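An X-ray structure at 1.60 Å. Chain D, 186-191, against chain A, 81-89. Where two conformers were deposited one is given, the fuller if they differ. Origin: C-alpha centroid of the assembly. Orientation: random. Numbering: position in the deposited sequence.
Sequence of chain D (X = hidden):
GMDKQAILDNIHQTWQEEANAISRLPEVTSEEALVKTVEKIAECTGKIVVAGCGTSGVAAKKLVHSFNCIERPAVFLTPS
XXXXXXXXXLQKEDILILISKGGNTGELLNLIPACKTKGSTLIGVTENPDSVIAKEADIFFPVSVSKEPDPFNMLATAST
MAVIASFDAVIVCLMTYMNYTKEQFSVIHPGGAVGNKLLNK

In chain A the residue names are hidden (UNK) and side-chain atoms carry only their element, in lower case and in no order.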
# COMPACT_ATOMS: atom_id res chain seq x y z
N SER D 186 -10.99 -13.37 17.84
CA SER D 186 -9.74 -13.61 18.62
C SER D 186 -8.58 -14.20 17.79
O SER D 186 -7.44 -13.82 17.97
CB SER D 186 -10.01 -14.52 19.83
OG SER D 186 -10.25 -15.86 19.44
N VAL D 187 -8.90 -15.14 16.90
CA VAL D 187 -7.91 -15.77 15.98
C VAL D 187 -7.20 -14.74 15.09
O VAL D 187 -5.97 -14.78 14.95
CB VAL D 187 -8.56 -16.83 15.07
CG1 VAL D 187 -7.54 -17.39 14.08
CG2 VAL D 187 -9.14 -17.98 15.89
N ILE D 188 -8.00 -13.86 14.48
CA ILE D 188 -7.49 -12.83 13.55
C ILE D 188 -7.17 -11.47 14.19
O ILE D 188 -6.68 -10.61 13.49
CB ILE D 188 -8.37 -12.71 12.29
CG1 ILE D 188 -9.76 -12.15 12.59
CG2 ILE D 188 -8.48 -14.07 11.58
CD1 ILE D 188 -10.60 -11.94 11.36
N HIS D 189 -7.42 -11.31 15.51
CA HIS D 189 -7.09 -10.09 16.26
C HIS D 189 -6.25 -10.40 17.51
O HIS D 189 -6.60 -10.00 18.62
CB HIS D 189 -8.37 -9.34 16.70
CG HIS D 189 -9.14 -8.72 15.59
ND1 HIS D 189 -9.03 -7.39 15.26
CD2 HIS D 189 -10.08 -9.23 14.76
CE1 HIS D 189 -9.85 -7.11 14.26
NE2 HIS D 189 -10.49 -8.22 13.93
N PRO D 190 -5.10 -11.13 17.36
CA PRO D 190 -4.27 -11.38 18.56
C PRO D 190 -3.62 -10.10 19.15
O PRO D 190 -3.26 -10.10 20.33
CB PRO D 190 -3.21 -12.38 18.08
CG PRO D 190 -3.15 -12.20 16.61
CD PRO D 190 -4.54 -11.81 16.18
N GLY D 191 -3.48 -9.04 18.35
CA GLY D 191 -2.92 -7.76 18.80
C GLY D 191 -3.98 -6.88 19.44
O GLY D 191 -3.69 -5.79 19.93
N UNK A 81 -1.10 -4.80 10.22
CA UNK A 81 -2.57 -4.88 10.03
C UNK A 81 -3.07 -6.30 10.33
O UNK A 81 -4.17 -6.45 10.85
o UNK A 81 -2.28 -2.74 7.15
o UNK A 81 -2.67 -2.22 9.25
c UNK A 81 -2.64 -3.04 8.31
c UNK A 81 -3.01 -4.47 8.63
N UNK A 82 -2.28 -7.32 9.94
CA UNK A 82 -2.59 -8.76 10.15
C UNK A 82 -3.11 -9.17 11.54
O UNK A 82 -4.18 -9.77 11.65
c UNK A 82 -1.35 -9.60 9.79
N UNK A 83 -2.36 -8.80 12.57
CA UNK A 83 -2.73 -9.08 13.98
C UNK A 83 -3.85 -8.15 14.53
O UNK A 83 -4.23 -8.27 15.72
c UNK A 83 -1.49 -9.03 14.90
c UNK A 83 -0.51 -10.13 14.48
c UNK A 83 -0.83 -7.65 14.94
N UNK A 84 -4.36 -7.25 13.68
CA UNK A 84 -5.44 -6.32 13.97
C UNK A 84 -6.65 -6.49 13.03
O UNK A 84 -7.41 -5.53 12.77
n UNK A 84 -2.57 -4.59 14.89
c UNK A 84 -4.87 -4.90 13.92
c UNK A 84 -3.94 -4.62 15.04
c UNK A 84 -4.19 -4.38 16.35
c UNK A 84 -2.02 -4.33 16.07
n UNK A 84 -2.98 -4.20 16.96
N UNK A 85 -6.83 -7.72 12.54
CA UNK A 85 -7.98 -8.12 11.73
C UNK A 85 -7.76 -8.63 10.32
O UNK A 85 -8.59 -9.39 9.82
N UNK A 86 -6.66 -8.22 9.66
CA UNK A 86 -6.46 -8.59 8.26
C UNK A 86 -6.05 -10.05 8.08
O UNK A 86 -6.11 -10.55 6.96
c UNK A 86 -5.63 -7.58 7.45
c UNK A 86 -6.25 -6.18 7.59
o UNK A 86 -4.26 -7.57 7.88
N UNK A 87 -5.70 -10.75 9.18
CA UNK A 87 -5.50 -12.22 9.12
C UNK A 87 -6.75 -12.96 8.64
O UNK A 87 -6.68 -14.12 8.21
c UNK A 87 -3.24 -13.17 12.12
c UNK A 87 -3.52 -12.84 10.69
c UNK A 87 -2.82 -13.84 9.74
c UNK A 87 -5.01 -12.81 10.44
N UNK A 88 -7.91 -12.31 8.71
CA UNK A 88 -9.13 -12.84 8.09
C UNK A 88 -9.08 -13.05 6.57
O UNK A 88 -9.90 -13.78 6.03
N UNK A 89 -8.12 -12.42 5.88
CA UNK A 89 -7.91 -12.64 4.43
C UNK A 89 -7.41 -14.08 4.13
O UNK A 89 -7.62 -14.58 3.03
c UNK A 89 -5.47 -11.93 4.13
c UNK A 89 -7.08 -11.48 2.29
c UNK A 89 -6.92 -11.58 3.81

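Position 81 of chain A carries two side-chain carbons, the second bearing two oxygens. This short carboxylate lies beyond the reach of chain D, and it is D81(A). Position 82 has one side-chain carbon, turned sideways; its backbone O comes within 3.2 Å of I188(D) O, a meeting of two acceptors with no proton between them. The lone methyl makes it A82(A).

At position 83 one carbon carries two more, a fork at CB. That CB packs 4.0 Å from P190(D) CG, while the backbone O at 83 accepts a hydrogen bond of 2.8 Å from G191(D) N and lies 3.4 Å from H189(D) CA in a CA-H...O contact. Three carbons branched at CB identify V83(A).

Position 84 has one carbon followed by a five-membered ring of three carbons and two nitrogens, an imidazole, hence H84(A). Its CA-to-CB bond points away from chain D, yet the ring end comes back, with NE2 3.4 Å from G191(D) O.

Position 85 has no side-chain atoms. Its CA sits over one face of the H189(D) ring, 3.5 Å from the centroid, and its N gives a weak hydrogen bond of 3.0 Å to I188(D) O. An ideal CB would lie 2.8 Å from H189(D) CE1, a clash, and the positive phi of 119° would also jam it against the preceding carbonyl O. Both point to G85(A).

Position 86 bears one carbon carrying an oxygen and a carbon, directed away from chain D and making no contact there: T86(A). Position 87 holds four carbons, forked at the second, and its CB lies 3.8 Å from I188(D) CB; this is L87(A). Position 88 is again bare. Its N lies 3.4 Å from I188(D) CG2, and an ideal CB would clash at 3.0 Å with I188(D) CD1, as expected for G88(A). Position 89, with three carbons branched at CB, stays out of contact and is V89(A).

The contact joins the end of a helix in chain D to a kinked helical segment of chain A. I188(D), the most extensively covered residue, lays its side chain against L87(A) and G88(A), while its carbonyl receives G85(A) N. Where H189(D) leaves helical geometry, its ring reaches back over G85(A), whose missing side chain permits the close approach. The chain then passes V83(A), where P190(D) adds apolar packing and G191(D) N supplies the stronger of the two hydrogen bonds, so backbone polar groups and close-fitting carbon surfaces together hold the two stretches.

Chain A 81-89: DAVHGTLGV
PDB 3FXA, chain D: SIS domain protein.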